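Local structure of GTPase-activating protein BEM3 (6FSF) at residues W159-L171 against F174-R186. The protein is a GTPase-activating protein for Cdc42 and, less efficiently, Rho1 that also binds phosphatidylinositol 3-phosphate; this piece holds its tandem PX and PH domains. Numbering follows the deposited sequence.
Sequences WRVRYGILRDDVL and FDKNQLTETIKLR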
ATOM      1  N   TRP A 159      -9.218 -13.485  -5.078  1.00 73.91           N
ATOM      2  CA  TRP A 159      -8.084 -13.079  -4.263  1.00 69.78           C
ATOM      3  C   TRP A 159      -8.560 -12.598  -2.897  1.00 71.98           C
ATOM      4  O   TRP A 159      -9.663 -12.067  -2.752  1.00 73.98           O
ATOM      5  CB  TRP A 159      -7.277 -11.973  -4.952  1.00 54.23           C
ATOM      6  CG  TRP A 159      -6.725 -12.376  -6.286  1.00 57.79           C
ATOM      7  CD1 TRP A 159      -7.305 -12.185  -7.506  1.00 53.81           C
ATOM      8  CD2 TRP A 159      -5.483 -13.046  -6.533  1.00 60.81           C
ATOM      9  NE1 TRP A 159      -6.502 -12.694  -8.498  1.00 60.62           N
ATOM     10  CE2 TRP A 159      -5.377 -13.228  -7.927  1.00 58.60           C
ATOM     11  CE3 TRP A 159      -4.449 -13.508  -5.712  1.00 63.17           C
ATOM     12  CZ2 TRP A 159      -4.280 -13.851  -8.517  1.00 61.71           C
ATOM     13  CZ3 TRP A 159      -3.359 -14.128  -6.301  1.00 61.74           C
ATOM     14  CH2 TRP A 159      -3.284 -14.295  -7.691  1.00 60.90           C
ATOM     15  N   ARG A 160      -7.707 -12.795  -1.893  1.00 69.48           N
ATOM     16  CA  ARG A 160      -7.999 -12.395  -0.524  1.00 73.81           C
ATOM     17  C   ARG A 160      -6.729 -11.857   0.122  1.00 73.25           C
ATOM     18  O   ARG A 160      -5.632 -12.364  -0.126  1.00 69.23           O
ATOM     19  CB  ARG A 160      -8.558 -13.565   0.295  1.00 81.34           C
ATOM     20  CG  ARG A 160      -7.723 -14.839   0.195  1.00102.74           C
ATOM     21  CD  ARG A 160      -8.298 -15.967   1.041  1.00117.54           C
ATOM     22  NE  ARG A 160      -9.627 -16.377   0.603  1.00122.79           N
ATOM     23  CZ  ARG A 160     -10.389 -17.245   1.261  1.00126.32           C
ATOM     24  NH1 ARG A 160     -11.589 -17.568   0.797  1.00126.49           N
ATOM     25  NH2 ARG A 160      -9.952 -17.787   2.389  1.00129.07           N
ATOM     26  N   VAL A 161      -6.886 -10.830   0.953  1.00 66.74           N
ATOM     27  CA  VAL A 161      -5.756 -10.196   1.626  1.00 64.13           C
ATOM     28  C   VAL A 161      -5.282 -11.092   2.762  1.00 63.93           C
ATOM     29  O   VAL A 161      -6.081 -11.544   3.591  1.00 59.65           O
ATOM     30  CB  VAL A 161      -6.146  -8.801   2.144  1.00 64.90           C
ATOM     31  CG1 VAL A 161      -4.968  -8.145   2.845  1.00 67.74           C
ATOM     32  CG2 VAL A 161      -6.654  -7.935   1.000  1.00 64.01           C
ATOM     33  N   ARG A 162      -3.977 -11.346   2.806  1.00 60.84           N
ATOM     34  CA  ARG A 162      -3.359 -12.116   3.873  1.00 65.93           C
ATOM     35  C   ARG A 162      -2.134 -11.373   4.382  1.00 72.98           C
ATOM     36  O   ARG A 162      -1.504 -10.609   3.648  1.00 79.14           O
ATOM     37  CB  ARG A 162      -2.947 -13.518   3.400  1.00 69.10           C
ATOM     38  CG  ARG A 162      -4.107 -14.469   3.183  1.00 77.24           C
ATOM     39  CD  ARG A 162      -4.762 -14.832   4.503  1.00 81.80           C
ATOM     40  NE  ARG A 162      -6.178 -14.487   4.522  1.00 84.13           N
ATOM     41  CZ  ARG A 162      -7.153 -15.323   4.185  1.00 86.80           C
ATOM     42  NH1 ARG A 162      -6.865 -16.558   3.800  1.00 88.18           N
ATOM     43  NH2 ARG A 162      -8.417 -14.923   4.230  1.00 88.35           N
ATOM     44  N   TYR A 163      -1.804 -11.599   5.647  1.00 66.31           N
ATOM     45  CA  TYR A 163      -0.569 -11.094   6.233  1.00 69.96           C
ATOM     46  C   TYR A 163       0.361 -12.276   6.468  1.00 70.91           C
ATOM     47  O   TYR A 163       0.020 -13.197   7.216  1.00 75.18           O
ATOM     48  CB  TYR A 163      -0.835 -10.339   7.534  1.00 85.58           C
ATOM     49  CG  TYR A 163       0.426  -9.850   8.201  1.00 98.90           C
ATOM     50  CD1 TYR A 163       0.727 -10.208   9.506  1.00110.10           C
ATOM     51  CD2 TYR A 163       1.327  -9.044   7.515  1.00105.96           C
ATOM     52  CE1 TYR A 163       1.882  -9.765  10.118  1.00117.81           C
ATOM     53  CE2 TYR A 163       2.488  -8.598   8.118  1.00111.51           C
ATOM     54  CZ  TYR A 163       2.761  -8.962   9.420  1.00118.68           C
ATOM     55  OH  TYR A 163       3.914  -8.525  10.032  1.00121.51           O
ATOM     56  N   GLY A 164       1.521 -12.252   5.821  1.00 68.46           N
ATOM     57  CA  GLY A 164       2.458 -13.363   5.865  1.00 79.13           C
ATOM     58  C   GLY A 164       3.584 -13.118   6.852  1.00 91.16           C
ATOM     59  O   GLY A 164       4.138 -12.021   6.924  1.00 93.54           O
ATOM     60  N   ILE A 165       3.915 -14.158   7.615  1.00 99.65           N
ATOM     61  CA  ILE A 165       5.048 -14.149   8.535  1.00 98.63           C
ATOM     62  C   ILE A 165       5.908 -15.367   8.229  1.00 99.14           C
ATOM     63  O   ILE A 165       5.421 -16.503   8.282  1.00 98.39           O
ATOM     64  CB  ILE A 165       4.609 -14.165  10.010  1.00106.56           C
ATOM     65  CG1 ILE A 165       3.867 -12.880  10.365  1.00111.38           C
ATOM     66  CG2 ILE A 165       5.819 -14.331  10.921  1.00112.30           C
ATOM     67  CD1 ILE A 165       4.777 -11.680  10.567  1.00114.62           C
ATOM     68  N   LEU A 166       7.176 -15.137   7.911  1.00103.38           N
ATOM     69  CA  LEU A 166       8.131 -16.222   7.730  1.00112.28           C
ATOM     70  C   LEU A 166       8.760 -16.541   9.081  1.00128.80           C
ATOM     71  O   LEU A 166       9.470 -15.709   9.658  1.00132.27           O
ATOM     72  CB  LEU A 166       9.203 -15.853   6.707  1.00109.02           C
ATOM     73  CG  LEU A 166      10.102 -17.004   6.241  1.00112.13           C
ATOM     74  CD1 LEU A 166       9.274 -18.239   5.920  1.00112.84           C
ATOM     75  CD2 LEU A 166      10.952 -16.600   5.043  1.00111.18           C
ATOM     76  N   ARG A 167       8.485 -17.738   9.592  1.00137.57           N
ATOM     77  CA  ARG A 167       9.005 -18.190  10.877  1.00135.31           C
ATOM     78  C   ARG A 167       9.960 -19.351  10.638  1.00137.87           C
ATOM     79  O   ARG A 167       9.540 -20.415  10.166  1.00137.66           O
ATOM     80  CB  ARG A 167       7.873 -18.612  11.813  1.00138.04           C
ATOM     81  CG  ARG A 167       8.368 -19.131  13.149  1.00139.16           C
ATOM     82  CD  ARG A 167       7.218 -19.591  14.040  1.00141.46           C
ATOM     83  NE  ARG A 167       7.697 -19.954  15.380  1.00144.72           N
ATOM     84  CZ  ARG A 167       6.915 -20.399  16.359  1.00139.96           C
ATOM     85  NH1 ARG A 167       7.440 -20.704  17.539  1.00131.81           N
ATOM     86  NH2 ARG A 167       5.607 -20.537  16.149  1.00142.42           N
ATOM     87  N   ASP A 168      11.237 -19.144  10.970  1.00140.73           N
ATOM     88  CA  ASP A 168      12.291 -20.111  10.688  1.00144.82           C
ATOM     89  C   ASP A 168      12.290 -20.450   9.200  1.00143.19           C
ATOM     90  O   ASP A 168      12.737 -19.644   8.380  1.00140.20           O
ATOM     91  CB  ASP A 168      12.124 -21.361  11.558  1.00148.49           C
ATOM     92  CG  ASP A 168      12.194 -21.048  13.042  1.00150.23           C
ATOM     93  OD1 ASP A 168      13.318 -20.914  13.573  1.00149.25           O
ATOM     94  OD2 ASP A 168      11.127 -20.919  13.681  1.00151.95           O
ATOM     95  N   ASP A 169      11.789 -21.632   8.844  1.00142.78           N
ATOM     96  CA  ASP A 169      11.580 -22.049   7.461  1.00138.44           C
ATOM     97  C   ASP A 169      10.127 -22.451   7.247  1.00131.76           C
ATOM     98  O   ASP A 169       9.822 -23.404   6.529  1.00129.91           O
ATOM     99  CB  ASP A 169      12.513 -23.198   7.085  1.00140.99           C
ATOM    100  CG  ASP A 169      13.793 -22.729   6.426  1.00141.70           C
ATOM    101  OD1 ASP A 169      14.157 -21.542   6.581  1.00141.36           O
ATOM    102  OD2 ASP A 169      14.439 -23.553   5.748  1.00141.64           O
ATOM    103  N   VAL A 170       9.217 -21.731   7.898  1.00129.78           N
ATOM    104  CA  VAL A 170       7.786 -22.002   7.834  1.00128.88           C
ATOM    105  C   VAL A 170       7.061 -20.681   7.619  1.00126.11           C
ATOM    106  O   VAL A 170       7.340 -19.695   8.308  1.00132.08           O
ATOM    107  CB  VAL A 170       7.286 -22.709   9.112  1.00128.21           C
ATOM    108  CG1 VAL A 170       5.767 -22.727   9.164  1.00125.12           C
ATOM    109  CG2 VAL A 170       7.844 -24.126   9.187  1.00131.49           C
ATOM    110  N   LEU A 171       6.143 -20.656   6.659  1.00113.85           N
ATOM    111  CA  LEU A 171       5.367 -19.462   6.346  1.00104.46           C
ATOM    112  C   LEU A 171       4.010 -19.542   7.031  1.00105.69           C
ATOM    113  O   LEU A 171       3.357 -20.592   7.004  1.00114.60           O
ATOM    114  CB  LEU A 171       5.192 -19.310   4.835  1.00 98.09           C
ATOM    115  CG  LEU A 171       4.271 -18.189   4.350  1.00 89.23           C
ATOM    116  CD1 LEU A 171       4.708 -16.853   4.928  1.00 86.86           C
ATOM    117  CD2 LEU A 171       4.237 -18.135   2.829  1.00 81.90           C
ATOM    118  N   PHE A 174      -2.187 -15.008   7.968  1.00 79.82           N
ATOM    119  CA  PHE A 174      -3.235 -14.599   8.893  1.00 84.26           C
ATOM    120  C   PHE A 174      -4.307 -13.813   8.152  1.00 87.09           C
ATOM    121  O   PHE A 174      -4.000 -13.003   7.270  1.00 87.32           O
ATOM    122  CB  PHE A 174      -2.674 -13.742  10.036  1.00 93.24           C
ATOM    123  CG  PHE A 174      -1.572 -14.406  10.816  1.00102.53           C
ATOM    124  CD1 PHE A 174      -1.843 -15.061  12.006  1.00105.08           C
ATOM    125  CD2 PHE A 174      -0.265 -14.375  10.357  1.00101.18           C
ATOM    126  CE1 PHE A 174      -0.831 -15.672  12.723  1.00104.29           C
ATOM    127  CE2 PHE A 174       0.751 -14.987  11.069  1.00102.60           C
ATOM    128  CZ  PHE A 174       0.468 -15.637  12.253  1.00104.62           C
ATOM    129  N   ASP A 175      -5.563 -14.058   8.515  1.00 89.53           N
ATOM    130  CA  ASP A 175      -6.706 -13.274   8.044  1.00 88.06           C
ATOM    131  C   ASP A 175      -7.255 -12.515   9.247  1.00 95.79           C
ATOM    132  O   ASP A 175      -7.931 -13.099  10.101  1.00 93.10           O
ATOM    133  CB  ASP A 175      -7.775 -14.162   7.416  1.00 87.16           C
ATOM    134  CG  ASP A 175      -9.120 -13.462   7.289  1.00 91.01           C
ATOM    135  OD1 ASP A 175     -10.157 -14.161   7.315  1.00 96.65           O
ATOM    136  OD2 ASP A 175      -9.147 -12.218   7.169  1.00 90.72           O
ATOM    137  N   LYS A 176      -6.956 -11.217   9.307  1.00 94.74           N
ATOM    138  CA  LYS A 176      -7.386 -10.352  10.405  1.00102.25           C
ATOM    139  C   LYS A 176      -6.907 -10.906  11.748  1.00110.43           C
ATOM    140  O   LYS A 176      -7.672 -11.049  12.708  1.00119.69           O
ATOM    141  CB  LYS A 176      -8.905 -10.161  10.381  1.00106.02           C
ATOM    142  CG  LYS A 176      -9.419  -9.712   9.017  1.00106.33           C
ATOM    143  CD  LYS A 176     -10.870 -10.098   8.787  1.00110.86           C
ATOM    144  CE  LYS A 176     -11.812  -9.255   9.625  1.00114.23           C
ATOM    145  NZ  LYS A 176     -11.795  -7.823   9.216  1.00113.98           N
ATOM    146  N   ASN A 177      -5.610 -11.222  11.795  1.00112.21           N
ATOM    147  CA  ASN A 177      -4.962 -11.810  12.970  1.00122.29           C
ATOM    148  C   ASN A 177      -5.645 -13.111  13.399  1.00130.26           C
ATOM    149  O   ASN A 177      -6.008 -13.295  14.562  1.00137.87           O
ATOM    150  CB  ASN A 177      -4.900 -10.809  14.131  1.00125.74           C
ATOM    151  CG  ASN A 177      -3.806 -11.144  15.135  1.00135.75           C
ATOM    152  OD1 ASN A 177      -3.348 -12.287  15.218  1.00140.85           O
ATOM    153  ND2 ASN A 177      -3.378 -10.143  15.900  1.00137.46           N
ATOM    154  N   GLN A 178      -5.819 -14.020  12.440  1.00125.15           N
ATOM    155  CA  GLN A 178      -6.271 -15.380  12.726  1.00119.40           C
ATOM    156  C   GLN A 178      -5.558 -16.323  11.770  1.00111.55           C
ATOM    157  O   GLN A 178      -5.662 -16.157  10.550  1.00111.97           O
ATOM    158  CB  GLN A 178      -7.791 -15.517  12.580  1.00122.03           C
ATOM    159  CG  GLN A 178      -8.599 -14.942  13.734  1.00131.39           C
ATOM    160  CD  GLN A 178     -10.093 -15.049  13.497  1.00138.97           C
ATOM    161  OE1 GLN A 178     -10.532 -15.380  12.395  1.00143.12           O
ATOM    162  NE2 GLN A 178     -10.881 -14.775  14.530  1.00139.22           N
ATOM    163  N   LEU A 179      -4.835 -17.298  12.317  1.00103.04           N
ATOM    164  CA  LEU A 179      -4.141 -18.272  11.485  1.00104.77           C
ATOM    165  C   LEU A 179      -5.127 -19.014  10.595  1.00110.12           C
ATOM    166  O   LEU A 179      -5.976 -19.766  11.081  1.00115.70           O
ATOM    167  CB  LEU A 179      -3.363 -19.262  12.357  1.00106.58           C
ATOM    168  CG  LEU A 179      -1.860 -19.010  12.536  1.00111.97           C
ATOM    169  CD1 LEU A 179      -1.263 -19.985  13.540  1.00116.74           C
ATOM    170  CD2 LEU A 179      -1.120 -19.082  11.204  1.00110.44           C
ATOM    171  N   THR A 180      -5.020 -18.785   9.283  1.00107.19           N
ATOM    172  CA  THR A 180      -5.820 -19.497   8.299  1.00103.68           C
ATOM    173  C   THR A 180      -5.005 -20.414   7.396  1.00 95.51           C
ATOM    174  O   THR A 180      -5.586 -21.313   6.777  1.00 99.89           O
ATOM    175  CB  THR A 180      -6.609 -18.512   7.419  1.00102.76           C
ATOM    176  OG1 THR A 180      -5.699 -17.681   6.688  1.00104.62           O
ATOM    177  CG2 THR A 180      -7.511 -17.634   8.273  1.00 99.91           C
ATOM    178  N   GLU A 181      -3.687 -20.228   7.313  1.00 91.97           N
ATOM    179  CA  GLU A 181      -2.822 -21.066   6.492  1.00 96.70           C
ATOM    180  C   GLU A 181      -1.447 -21.156   7.144  1.00 98.67           C
ATOM    181  O   GLU A 181      -0.965 -20.178   7.721  1.00102.87           O
ATOM    182  CB  GLU A 181      -2.688 -20.517   5.064  1.00 97.50           C
ATOM    183  CG  GLU A 181      -3.891 -20.739   4.147  1.00 99.73           C
ATOM    184  CD  GLU A 181      -4.867 -19.571   4.142  1.00100.60           C
ATOM    185  OE1 GLU A 181      -5.933 -19.687   3.498  1.00 98.41           O
ATOM    186  OE2 GLU A 181      -4.570 -18.537   4.777  1.00103.69           O
ATOM    187  N   THR A 182      -0.820 -22.328   7.039  1.00 98.20           N
ATOM    188  CA  THR A 182       0.518 -22.561   7.576  1.00110.09           C
ATOM    189  C   THR A 182       1.262 -23.469   6.608  1.00115.43           C
ATOM    190  O   THR A 182       0.737 -24.515   6.212  1.00119.62           O
ATOM    191  CB  THR A 182       0.453 -23.188   8.981  1.00117.43           C
ATOM    192  OG1 THR A 182      -0.476 -22.453   9.791  1.00122.81           O
ATOM    193  CG2 THR A 182       1.812 -23.154   9.660  1.00116.46           C
ATOM    194  N   ILE A 183       2.478 -23.075   6.224  1.00116.86           N
ATOM    195  CA  ILE A 183       3.167 -23.674   5.085  1.00118.22           C
ATOM    196  C   ILE A 183       4.594 -24.059   5.451  1.00123.61           C
ATOM    197  O   ILE A 183       5.329 -23.277   6.062  1.00131.65           O
ATOM    198  CB  ILE A 183       3.147 -22.724   3.871  1.00115.28           C
ATOM    199  CG1 ILE A 183       1.769 -22.769   3.235  1.00116.27           C
ATOM    200  CG2 ILE A 183       4.195 -23.123   2.846  1.00114.68           C
ATOM    201  CD1 ILE A 183       1.243 -24.201   3.111  1.00126.27           C
ATOM    202  N   LYS A 184       4.984 -25.271   5.062  1.00124.56           N
ATOM    203  CA  LYS A 184       6.359 -25.739   5.182  1.00126.61           C
ATOM    204  C   LYS A 184       7.104 -25.439   3.886  1.00126.50           C
ATOM    205  O   LYS A 184       6.661 -25.841   2.806  1.00130.99           O
ATOM    206  CB  LYS A 184       6.396 -27.238   5.474  1.00132.95           C
ATOM    207  CG  LYS A 184       6.305 -27.614   6.938  1.00135.71           C
ATOM    208  CD  LYS A 184       6.138 -29.120   7.066  1.00137.46           C
ATOM    209  CE  LYS A 184       6.905 -29.683   8.250  1.00138.40           C
ATOM    210  NZ  LYS A 184       6.773 -31.166   8.288  1.00137.91           N
ATOM    211  N   LEU A 185       8.237 -24.740   3.993  1.00125.28           N
ATOM    212  CA  LEU A 185       9.035 -24.457   2.804  1.00125.38           C
ATOM    213  C   LEU A 185       9.872 -25.655   2.379  1.00127.49           C
ATOM    214  O   LEU A 185      10.188 -25.793   1.193  1.00127.34           O
ATOM    215  CB  LEU A 185       9.944 -23.251   3.040  1.00122.20           C
ATOM    216  CG  LEU A 185       9.405 -21.873   2.648  1.00116.19           C
ATOM    217  CD1 LEU A 185       8.334 -21.405   3.623  1.00112.32           C
ATOM    218  CD2 LEU A 185      10.538 -20.861   2.558  1.00119.11           C
ATOM    219  N   ARG A 186      10.243 -26.524   3.322  1.00129.97           N
ATOM    220  CA  ARG A 186      11.065 -27.678   2.974  1.00129.05           C
ATOM    221  C   ARG A 186      10.286 -28.699   2.154  1.00124.18           C
ATOM    222  O   ARG A 186      10.880 -29.439   1.360  1.00127.66           O
ATOM    223  CB  ARG A 186      11.621 -28.328   4.239  1.00132.31           C
ATOM    224  CG  ARG A 186      12.462 -27.395   5.089  1.00130.81           C
ATOM    225  CD  ARG A 186      12.931 -28.090   6.352  1.00135.05           C
ATOM    226  NE  ARG A 186      13.258 -27.134   7.405  1.00136.65           N
ATOM    227  CZ  ARG A 186      12.363 -26.608   8.235  1.00137.27           C
ATOM    228  NH1 ARG A 186      11.082 -26.942   8.132  1.00135.51           N
ATOM    229  NH2 ARG A 186      12.745 -25.746   9.167  1.00138.08           N
TER
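Leu171 O takes a hydrogen bond from Ile183 N at 2.7 Å and also a CA-H...O contact from Thr182 CA at 3.5 Å, in a hydrogen-bonded antiparallel pair of Leu171 with Ile183. Beside them Leu185 CD1 packs at 4.0 Å against both Leu166 CD1 and Leu171 CB, branched aliphatic chains that suit the apolar side covered by helix 230-240. Strands 160-167, 170-174 and 179-184 are successive antiparallel strands in the first sheet of the PH domain, and Thr180 and Glu181 form a classic bulge opposite Leu173. Tyr163 and Phe174 likewise exchange backbone bonds; the phenylalanine ring turns its edge to Tyr163 O and lays CE2 3.8 Å from Ile165 CG1. At the far end bends at chi2 (-69°) and chi3 (122°) turn the Arg162 guanidinium in between Asp175 and Glu181. Its NH1 gives Glu181 OE2 a hydrogen bond of 3.2 Å, received on the syn lone pair, with the oxygen 26° out of the guanidinium plane. Asp175 CB covers one guanidinium face, 3.3 Å from Arg162 NE, while Arg162 NH2 to Asp175 OD1 is a long, purely electrostatic pairing at 3.6 Å. Arginine suits this buried spot because its broad cation can answer two carboxylates at once, probably keeping both ionised.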